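Local structure of putative capsid protein of prophage (Escherichia coli CFT073, 3BQW) at residues 6-17 / 117-126; 311-319 / 327-335. The protein is of unknown function in detail but, as a putative prophage capsid protein of the phage major capsid protein E family, probably builds the icosahedral shell that encloses phage DNA. All coordinates share one frame; numbering follows the deposited sequence.

Contact 1 of 2, residues 6-17 / 117-126; sequences MALNTNQLFAYL and RMRLITGNMR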
loop_
_atom_site.group_PDB
_atom_site.type_symbol
_atom_site.label_atom_id
_atom_site.label_comp_id
_atom_site.label_asym_id
_atom_site.label_seq_id
_atom_site.Cartn_x
_atom_site.Cartn_y
_atom_site.Cartn_z
ATOM N N MET A 6 17.864 -0.789 29.874
ATOM C CA MET A 6 17.656 -2.190 29.502
ATOM C C MET A 6 16.785 -2.277 28.237
ATOM O O MET A 6 15.833 -1.519 28.090
ATOM C CB MET A 6 16.978 -2.953 30.648
ATOM C CG MET A 6 17.374 -4.440 30.738
ATOM S SD MET A 6 19.034 -4.706 31.447
ATOM C CE MET A 6 19.219 -3.294 32.540
ATOM N N ALA A 7 17.118 -3.202 27.341
ATOM C CA ALA A 7 16.388 -3.349 26.077
ATOM C C ALA A 7 15.037 -3.992 26.359
ATOM O O ALA A 7 14.947 -4.875 27.196
ATOM C CB ALA A 7 17.198 -4.184 25.060
ATOM N N LEU A 8 13.988 -3.511 25.699
ATOM C CA LEU A 8 12.662 -4.088 25.854
ATOM C C LEU A 8 12.637 -5.394 25.114
ATOM O O LEU A 8 13.192 -5.494 24.032
ATOM C CB LEU A 8 11.575 -3.175 25.281
ATOM C CG LEU A 8 11.425 -1.779 25.902
ATOM C CD1 LEU A 8 10.175 -1.131 25.355
ATOM C CD2 LEU A 8 11.418 -1.866 27.437
ATOM N N ASN A 9 12.003 -6.399 25.696
ATOM C CA ASN A 9 11.824 -7.645 24.989
ATOM C C ASN A 9 10.612 -7.548 24.066
ATOM O O ASN A 9 9.848 -6.580 24.092
ATOM C CB ASN A 9 11.744 -8.840 25.950
ATOM C CG ASN A 9 10.564 -8.764 26.905
ATOM O OD1 ASN A 9 9.422 -8.547 26.494
ATOM N ND2 ASN A 9 10.837 -8.970 28.195
ATOM N N THR A 10 10.444 -8.563 23.246
ATOM C CA THR A 10 9.542 -8.451 22.133
ATOM C C THR A 10 8.069 -8.542 22.544
ATOM O O THR A 10 7.233 -7.927 21.910
ATOM C CB THR A 10 10.016 -9.352 20.955
ATOM O OG1 THR A 10 11.044 -8.624 20.222
ATOM C CG2 THR A 10 8.861 -9.712 20.011
ATOM N N ASN A 11 7.754 -9.232 23.632
ATOM C CA ASN A 11 6.407 -9.140 24.209
ATOM C C ASN A 11 6.046 -7.698 24.572
ATOM O O ASN A 11 4.903 -7.281 24.410
ATOM C CB ASN A 11 6.276 -10.001 25.462
ATOM C CG ASN A 11 6.324 -11.484 25.178
ATOM O OD1 ASN A 11 6.157 -11.944 24.043
ATOM N ND2 ASN A 11 6.538 -12.251 26.229
ATOM N N GLN A 12 7.022 -6.950 25.066
ATOM C CA GLN A 12 6.812 -5.543 25.446
ATOM C C GLN A 12 6.558 -4.677 24.221
ATOM O O GLN A 12 5.668 -3.821 24.207
ATOM C CB GLN A 12 8.004 -5.034 26.277
ATOM C CG GLN A 12 8.061 -5.708 27.670
ATOM C CD GLN A 12 9.437 -5.651 28.371
ATOM O OE1 GLN A 12 10.256 -4.762 28.125
ATOM N NE2 GLN A 12 9.675 -6.608 29.251
ATOM N N LEU A 13 7.319 -4.930 23.169
ATOM C CA LEU A 13 7.114 -4.241 21.893
ATOM C C LEU A 13 5.802 -4.652 21.202
ATOM O O LEU A 13 5.109 -3.799 20.640
ATOM C CB LEU A 13 8.314 -4.482 20.975
ATOM C CG LEU A 13 9.714 -4.164 21.524
ATOM C CD1 LEU A 13 10.768 -4.648 20.559
ATOM C CD2 LEU A 13 9.898 -2.696 21.813
ATOM N N PHE A 14 5.451 -5.935 21.233
ATOM C CA PHE A 14 4.149 -6.390 20.700
ATOM C C PHE A 14 2.946 -5.800 21.445
ATOM O O PHE A 14 1.906 -5.559 20.842
ATOM C CB PHE A 14 4.022 -7.921 20.717
ATOM C CG PHE A 14 4.580 -8.602 19.494
ATOM C CD1 PHE A 14 5.598 -9.523 19.603
ATOM C CD2 PHE A 14 4.078 -8.308 18.233
ATOM C CE1 PHE A 14 6.109 -10.147 18.457
ATOM C CE2 PHE A 14 4.581 -8.913 17.106
ATOM C CZ PHE A 14 5.595 -9.835 17.218
ATOM N N ALA A 15 3.087 -5.581 22.744
ATOM C CA ALA A 15 2.044 -4.931 23.555
ATOM C C ALA A 15 1.665 -3.569 22.978
ATOM O O ALA A 15 0.502 -3.196 22.981
ATOM C CB ALA A 15 2.508 -4.784 25.026
ATOM N N TYR A 16 2.654 -2.836 22.479
ATOM C CA TYR A 16 2.397 -1.553 21.846
ATOM C C TYR A 16 1.834 -1.721 20.432
ATOM O O TYR A 16 0.850 -1.092 20.057
ATOM C CB TYR A 16 3.676 -0.734 21.778
ATOM C CG TYR A 16 3.424 0.625 21.204
ATOM C CD1 TYR A 16 2.697 1.575 21.935
ATOM C CD2 TYR A 16 3.873 0.963 19.943
ATOM C CE1 TYR A 16 2.435 2.821 21.416
ATOM C CE2 TYR A 16 3.602 2.219 19.407
ATOM C CZ TYR A 16 2.878 3.132 20.150
ATOM O OH TYR A 16 2.627 4.371 19.658
ATOM N N LEU A 17 2.489 -2.573 19.663
ATOM C CA LEU A 17 2.115 -2.833 18.286
ATOM C C LEU A 17 0.649 -3.307 18.190
ATOM O O LEU A 17 -0.055 -2.999 17.231
ATOM C CB LEU A 17 3.094 -3.862 17.691
ATOM C CG LEU A 17 3.374 -3.943 16.203
ATOM C CD1 LEU A 17 3.672 -2.545 15.551
ATOM C CD2 LEU A 17 4.515 -4.937 15.956
ATOM N N ARG A 117 12.918 7.017 26.598
ATOM C CA ARG A 117 13.345 5.938 25.704
ATOM C C ARG A 117 12.105 5.304 25.081
ATOM O O ARG A 117 12.073 5.076 23.876
ATOM C CB ARG A 117 14.212 4.887 26.417
ATOM C CG ARG A 117 15.723 5.198 26.409
ATOM C CD ARG A 117 16.555 4.163 27.209
ATOM N NE ARG A 117 16.403 2.801 26.670
ATOM C CZ ARG A 117 15.586 1.860 27.151
ATOM N NH1 ARG A 117 14.859 2.070 28.242
ATOM N NH2 ARG A 117 15.533 0.670 26.561
ATOM N N MET A 118 11.082 5.073 25.907
ATOM C CA MET A 118 9.825 4.477 25.452
ATOM C C MET A 118 9.173 5.307 24.364
ATOM O O MET A 118 8.685 4.757 23.394
ATOM C CB MET A 118 8.806 4.344 26.591
ATOM C CG MET A 118 9.199 3.436 27.737
ATOM S SD MET A 118 9.371 1.718 27.333
ATOM C CE MET A 118 8.368 1.640 25.798
ATOM N N ARG A 119 9.138 6.624 24.554
ATOM C CA ARG A 119 8.625 7.540 23.533
ATOM C C ARG A 119 9.377 7.426 22.219
ATOM O O ARG A 119 8.767 7.452 21.151
ATOM C CB ARG A 119 8.708 8.993 23.993
ATOM C CG ARG A 119 7.820 9.327 25.164
ATOM C CD ARG A 119 6.335 9.251 24.815
ATOM N NE ARG A 119 5.959 10.067 23.652
ATOM C CZ ARG A 119 5.746 11.382 23.673
ATOM N NH1 ARG A 119 5.915 12.088 24.780
ATOM N NH2 ARG A 119 5.382 12.002 22.568
ATOM N N LEU A 120 10.699 7.340 22.288
ATOM C CA LEU A 120 11.517 7.217 21.071
ATOM C C LEU A 120 11.339 5.871 20.396
ATOM O O LEU A 120 11.290 5.804 19.166
ATOM C CB LEU A 120 12.988 7.460 21.380
ATOM C CG LEU A 120 13.307 8.881 21.865
ATOM C CD1 LEU A 120 14.753 8.982 22.271
ATOM C CD2 LEU A 120 12.968 9.895 20.826
ATOM N N ILE A 121 11.231 4.809 21.207
ATOM C CA ILE A 121 11.076 3.456 20.709
ATOM C C ILE A 121 9.749 3.324 19.972
ATOM O O ILE A 121 9.720 2.877 18.820
ATOM C CB ILE A 121 11.185 2.398 21.831
ATOM C CG1 ILE A 121 12.649 2.256 22.283
ATOM C CG2 ILE A 121 10.638 1.046 21.363
ATOM C CD1 ILE A 121 12.816 1.640 23.642
ATOM N N THR A 122 8.672 3.763 20.617
ATOM C CA THR A 122 7.335 3.664 20.061
ATOM C C THR A 122 7.185 4.588 18.856
ATOM O O THR A 122 6.515 4.239 17.859
ATOM C CB THR A 122 6.257 3.993 21.114
ATOM O OG1 THR A 122 6.541 5.242 21.757
ATOM C CG2 THR A 122 6.156 2.874 22.199
ATOM N N GLY A 123 7.815 5.764 18.931
ATOM C CA GLY A 123 7.819 6.690 17.797
ATOM C C GLY A 123 8.468 6.092 16.563
ATOM O O GLY A 123 7.960 6.236 15.452
ATOM N N ASN A 124 9.601 5.430 16.752
ATOM C CA ASN A 124 10.320 4.775 15.664
ATOM C C ASN A 124 9.621 3.513 15.190
ATOM O O ASN A 124 9.641 3.206 13.994
ATOM C CB ASN A 124 11.766 4.505 16.047
ATOM C CG ASN A 124 12.618 5.772 16.010
ATOM O OD1 ASN A 124 12.803 6.353 14.963
ATOM N ND2 ASN A 124 13.112 6.208 17.165
ATOM N N MET A 125 8.963 2.803 16.092
ATOM C CA MET A 125 8.132 1.671 15.694
ATOM C C MET A 125 7.023 2.116 14.762
ATOM O O MET A 125 6.779 1.455 13.746
ATOM C CB MET A 125 7.511 0.970 16.915
ATOM C CG MET A 125 8.462 0.063 17.716
ATOM S SD MET A 125 7.696 -0.704 19.183
ATOM C CE MET A 125 6.607 -1.794 18.288
ATOM N N ARG A 126 6.334 3.211 15.107
ATOM C CA ARG A 126 5.267 3.745 14.260
ATOM C C ARG A 126 5.777 4.136 12.874
ATOM O O ARG A 126 5.104 3.935 11.884
ATOM C CB ARG A 126 4.557 4.954 14.906
ATOM C CG ARG A 126 3.631 4.579 16.074
ATOM C CD ARG A 126 2.700 5.722 16.506
ATOM N NE ARG A 126 3.341 7.041 16.614
ATOM C CZ ARG A 126 3.983 7.499 17.685
ATOM N NH1 ARG A 126 4.103 6.769 18.788
ATOM N NH2 ARG A 126 4.522 8.711 17.655
#
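Arg-117 reaches across to the chain ahead of helix 10-17, where its NH2 gives a weak hydrogen bond to Met-6 O (2.7 Å). The stronger hold on this guanidinium is the salt bridge from its NE to Glu-327, so a long, bendable side chain can serve two partners. One residue on, Met-118 curls so that SD lies 3.6 Å from Leu-8 CD1, the flexible thioether moulding itself to a branched leucine end. Ile-121 offers two branches: CG2 meets Leu-13 CD2 at 3.8 Å, the two side chains crossing at about a right angle, while CD1 reaches Leu-8 CD1. Thr-122 suits its place twice over. With OG1 between the backbone N and carbonyl carbon (chi1 51°), the hydroxyl donates back to Met-118 O at 2.7 Å; that oxygen also takes Thr-122 N from the opposite face of its plane. The methyl CG2 is thereby left to sit over the Tyr-16 ring, 3.5 Å from its centroid and almost on the ring normal, a CH-pi contact. Met-125 slides its end between Leu-13, Leu-17 and Tyr-16; CE lies at the tyrosine's edge, 4.2 Å from CD2, while SD stands oblique to the ring in a Met-aromatic contact. Arg-126 closes the row: NH1 donates to Tyr-16 OH at 2.9 Å and 155°, with the oxygen near the guanidinium plane. The phenol is met at its hydroxyl, one face and the edge, and Phe-25 meets the ring nearly perpendicularly. The axes of helix 10-17 and of the 117-126 segment pass 10.9 Å apart at a crossing angle of -63°. Helix 10-17 starts in a capping box of Asn-9 and Gln-12. Helix 113-146 probably corresponds to the long spine helix of the HK97-like capsid fold, and helix 10-17 crosses it here.

Contact 2 of 2, residues 311-319 / 327-335; sequences NMFYPKNWI and EYVQTHSAP
Trp-318 and Tyr-328 face each other as a hydrogen-bonded pair of an antiparallel hairpin, with Tyr-328 N donating to Trp-318 O at 2.8 Å. The indole takes the torsion in which CG lies between the backbone N and carbonyl carbon (chi1 75°), which swings it over the partner strand. There Tyr-328 CB sits above the six-membered ring, 3.6 Å from its centroid, in a CH-pi contact. The tyrosine ring is displaced: the planes are within 28° of parallel, but with centroids 5.3 Å apart there is little stacking. Further along, Gln-330 CB approaches the indole at its edge, 3.6 Å from CZ3. A broad, flat tryptophan can thus cover two successive positions on this side of the opposite strand, while the glutamine amide goes on to Lys-88 O. On the other side of the sheet the extended Glu-327 side chain crosses Ile-319 at a slant, and its CG packs 3.7 Å from Ile-319 CG1; the aliphatic part of the glutamate serves as an apolar neighbour, while its carboxylate pairs with Arg-117. Toward the far end Lys-316 lays CD 3.5 Å from His-332 CE1 before its amine pairs with Asp-300. The buried His-332 ND1 has no polar partner in the model. Beyond the last pair, Ser-333 OG donates to Met-312 O at 2.7 Å, extending the join past the regular ladder. Strand 327-338 pairs with strands 314-319, 90-92 and 292-295; His-91 of strand 90-92, and Ile-93 just after it, bond to the backbone of Val-329 and Glu-327 respectively. Against the face of Pro-315, Asn-317, Val-329 and Thr-331 lie two helices, with Leu-13 of helix 10-17 on Pro-315 and Asn-124 of helix 113-146 on Val-329, and Phe-313 touches both, at Leu-17 and Ile-129.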
loop_
_atom_site.group_PDB
_atom_site.type_symbol
_atom_site.label_atom_id
_atom_site.label_comp_id
_atom_site.label_asym_id
_atom_site.label_seq_id
_atom_site.Cartn_x
_atom_site.Cartn_y
_atom_site.Cartn_z
ATOM N N ASN A 311 4.175 -14.081 11.488
ATOM C CA ASN A 311 3.888 -12.720 11.939
ATOM C C ASN A 311 3.926 -11.717 10.795
ATOM O O ASN A 311 4.798 -11.811 9.934
ATOM C CB ASN A 311 4.958 -12.299 12.965
ATOM C CG ASN A 311 4.491 -12.437 14.404
ATOM O OD1 ASN A 311 3.406 -11.973 14.756
ATOM N ND2 ASN A 311 5.311 -13.072 15.240
ATOM N N MET A 312 3.005 -10.750 10.803
ATOM C CA MET A 312 3.076 -9.606 9.893
ATOM C C MET A 312 4.354 -8.817 10.187
ATOM O O MET A 312 5.151 -8.524 9.291
ATOM C CB MET A 312 1.861 -8.697 10.038
ATOM C CG MET A 312 0.488 -9.349 9.734
ATOM S SD MET A 312 -0.848 -8.131 9.764
ATOM C CE MET A 312 -0.826 -7.702 11.484
ATOM N N PHE A 313 4.548 -8.527 11.470
ATOM C CA PHE A 313 5.637 -7.681 11.970
ATOM C C PHE A 313 6.325 -8.354 13.124
ATOM O O PHE A 313 5.691 -9.051 13.916
ATOM C CB PHE A 313 5.098 -6.328 12.472
ATOM C CG PHE A 313 4.160 -5.667 11.512
ATOM C CD1 PHE A 313 4.607 -5.274 10.251
ATOM C CD2 PHE A 313 2.835 -5.437 11.866
ATOM C CE1 PHE A 313 3.738 -4.668 9.338
ATOM C CE2 PHE A 313 1.957 -4.836 10.972
ATOM C CZ PHE A 313 2.400 -4.452 9.704
ATOM N N TYR A 314 7.620 -8.111 13.235
ATOM C CA TYR A 314 8.401 -8.589 14.355
ATOM C C TYR A 314 9.388 -7.493 14.769
ATOM O O TYR A 314 10.405 -7.289 14.113
ATOM C CB TYR A 314 9.132 -9.873 13.995
ATOM C CG TYR A 314 9.780 -10.518 15.160
ATOM C CD1 TYR A 314 9.081 -11.435 15.947
ATOM C CD2 TYR A 314 11.104 -10.226 15.493
ATOM C CE1 TYR A 314 9.687 -12.018 17.048
ATOM C CE2 TYR A 314 11.705 -10.815 16.559
ATOM C CZ TYR A 314 10.997 -11.704 17.334
ATOM O OH TYR A 314 11.611 -12.292 18.401
ATOM N N PRO A 315 9.060 -6.777 15.852
ATOM C CA PRO A 315 9.872 -5.695 16.371
ATOM C C PRO A 315 10.946 -6.174 17.335
ATOM O O PRO A 315 10.751 -7.155 18.060
ATOM C CB PRO A 315 8.837 -4.809 17.058
ATOM C CG PRO A 315 7.858 -5.789 17.622
ATOM C CD PRO A 315 7.818 -6.935 16.627
ATOM N N LYS A 316 12.100 -5.515 17.295
ATOM C CA LYS A 316 13.232 -5.856 18.151
ATOM C C LYS A 316 13.790 -4.571 18.689
ATOM O O LYS A 316 13.860 -3.596 17.963
ATOM C CB LYS A 316 14.360 -6.536 17.359
ATOM C CG LYS A 316 14.003 -7.836 16.667
ATOM C CD LYS A 316 15.167 -8.357 15.780
ATOM C CE LYS A 316 16.363 -8.907 16.595
ATOM N NZ LYS A 316 15.986 -10.014 17.527
ATOM N N ASN A 317 14.201 -4.578 19.952
ATOM C CA ASN A 317 14.942 -3.454 20.540
ATOM C C ASN A 317 16.235 -4.025 21.140
ATOM O O ASN A 317 16.195 -5.060 21.794
ATOM C CB ASN A 317 14.080 -2.750 21.597
ATOM C CG ASN A 317 14.831 -1.628 22.365
ATOM O OD1 ASN A 317 15.460 -0.729 21.783
ATOM N ND2 ASN A 317 14.715 -1.662 23.670
ATOM N N TRP A 318 17.378 -3.390 20.887
ATOM C CA TRP A 318 18.639 -3.865 21.471
ATOM C C TRP A 318 19.622 -2.724 21.628
ATOM O O TRP A 318 19.495 -1.704 20.971
ATOM C CB TRP A 318 19.262 -5.038 20.664
ATOM C CG TRP A 318 19.916 -4.631 19.368
ATOM C CD1 TRP A 318 21.239 -4.360 19.160
ATOM C CD2 TRP A 318 19.266 -4.438 18.106
ATOM N NE1 TRP A 318 21.452 -3.998 17.849
ATOM C CE2 TRP A 318 20.262 -4.050 17.176
ATOM C CE3 TRP A 318 17.941 -4.559 17.668
ATOM C CZ2 TRP A 318 19.970 -3.773 15.845
ATOM C CZ3 TRP A 318 17.652 -4.275 16.334
ATOM C CH2 TRP A 318 18.663 -3.891 15.441
ATOM N N ILE A 319 20.565 -2.916 22.553
ATOM C CA ILE A 319 21.628 -1.960 22.878
ATOM C C ILE A 319 22.947 -2.660 22.597
ATOM O O ILE A 319 23.200 -3.740 23.121
ATOM C CB ILE A 319 21.617 -1.548 24.367
ATOM C CG1 ILE A 319 20.286 -0.894 24.756
ATOM C CG2 ILE A 319 22.778 -0.607 24.670
ATOM C CD1 ILE A 319 19.949 -1.058 26.237
ATOM N N GLU A 327 21.686 2.184 20.874
ATOM C CA GLU A 327 20.448 1.444 20.982
ATOM C C GLU A 327 19.663 1.562 19.667
ATOM O O GLU A 327 19.644 2.614 19.054
ATOM C CB GLU A 327 19.628 1.975 22.157
ATOM C CG GLU A 327 18.352 1.184 22.377
ATOM C CD GLU A 327 17.506 1.712 23.505
ATOM O OE1 GLU A 327 17.964 2.594 24.246
ATOM O OE2 GLU A 327 16.375 1.233 23.646
ATOM N N TYR A 328 19.045 0.454 19.247
ATOM C CA TYR A 328 18.261 0.379 18.006
ATOM C C TYR A 328 16.898 -0.217 18.291
ATOM O O TYR A 328 16.734 -0.978 19.241
ATOM C CB TYR A 328 18.925 -0.524 16.970
ATOM C CG TYR A 328 20.256 -0.040 16.504
ATOM C CD1 TYR A 328 20.343 0.884 15.475
ATOM C CD2 TYR A 328 21.433 -0.485 17.103
ATOM C CE1 TYR A 328 21.561 1.355 15.033
ATOM C CE2 TYR A 328 22.657 -0.018 16.677
ATOM C CZ TYR A 328 22.704 0.904 15.628
ATOM O OH TYR A 328 23.906 1.388 15.175
ATOM N N VAL A 329 15.932 0.169 17.461
ATOM C CA VAL A 329 14.675 -0.552 17.309
ATOM C C VAL A 329 14.572 -0.896 15.818
ATOM O O VAL A 329 15.027 -0.148 14.941
ATOM C CB VAL A 329 13.420 0.229 17.846
ATOM C CG1 VAL A 329 13.083 1.428 16.999
ATOM C CG2 VAL A 329 12.219 -0.674 17.899
ATOM N N GLN A 330 14.013 -2.059 15.542
ATOM C CA GLN A 330 13.913 -2.565 14.185
ATOM C C GLN A 330 12.675 -3.435 14.056
ATOM O O GLN A 330 12.335 -4.185 14.976
ATOM C CB GLN A 330 15.157 -3.389 13.885
ATOM C CG GLN A 330 15.204 -4.022 12.534
ATOM C CD GLN A 330 16.430 -4.860 12.368
ATOM O OE1 GLN A 330 16.625 -5.811 13.113
ATOM N NE2 GLN A 330 17.288 -4.502 11.410
ATOM N N THR A 331 12.019 -3.365 12.911
ATOM C CA THR A 331 10.822 -4.146 12.643
ATOM C C THR A 331 10.983 -4.965 11.343
ATOM O O THR A 331 11.163 -4.405 10.251
ATOM C CB THR A 331 9.584 -3.233 12.538
ATOM O OG1 THR A 331 9.545 -2.365 13.681
ATOM C CG2 THR A 331 8.291 -4.067 12.472
ATOM N N HIS A 332 10.913 -6.287 11.494
ATOM C CA HIS A 332 10.932 -7.240 10.389
ATOM C C HIS A 332 9.544 -7.444 9.798
ATOM O O HIS A 332 8.559 -7.529 10.518
ATOM C CB HIS A 332 11.455 -8.597 10.877
ATOM C CG HIS A 332 12.908 -8.593 11.222
ATOM N ND1 HIS A 332 13.434 -7.796 12.212
ATOM C CD2 HIS A 332 13.949 -9.276 10.699
ATOM C CE1 HIS A 332 14.736 -8.000 12.295
ATOM N NE2 HIS A 332 15.075 -8.881 11.372
ATOM N N SER A 333 9.484 -7.528 8.474
ATOM C CA SER A 333 8.243 -7.845 7.730
ATOM C C SER A 333 8.560 -8.291 6.292
ATOM O O SER A 333 9.509 -7.799 5.686
ATOM C CB SER A 333 7.319 -6.623 7.678
ATOM O OG SER A 333 6.006 -6.984 7.295
ATOM N N ALA A 334 7.741 -9.195 5.752
ATOM C CA ALA A 334 7.926 -9.714 4.383
ATOM C C ALA A 334 6.587 -9.766 3.658
ATOM O O ALA A 334 6.117 -10.830 3.311
ATOM C CB ALA A 334 8.600 -11.117 4.411
ATOM N N PRO A 335 5.979 -8.601 3.420
ATOM C CA PRO A 335 4.677 -8.481 2.772
ATOM C C PRO A 335 4.718 -8.507 1.251
ATOM O O PRO A 335 5.676 -8.020 0.630
ATOM C CB PRO A 335 4.194 -7.111 3.238
ATOM C CG PRO A 335 5.457 -6.306 3.343
ATOM C CD PRO A 335 6.517 -7.271 3.794
HETATM O O HOH W 1 6.275 -11.079 7.447
#

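Contact 1 and contact 2 adjoin, their centres about 10 Å apart. The helix pair of 6-17 and 117-126 lies against one face of the hairpin 311-319 / 327-335, and two polar links tie the layers together. From helix 10-17, Thr-10 OG1 lies 2.6 Å from Pro-315 O, a probable hydrogen bond; from helix 113-146, Arg-117 NE makes a 2.9 Å salt bridge to Glu-327 OE1. By these two bonds the strands are linked to different helices. Packing joins them too, as Phe-14 CE2 comes within 3.4 Å of Phe-313 O. Segments from near both ends of the chain thus gather round the long helix 113-146, well away from the chain's centre.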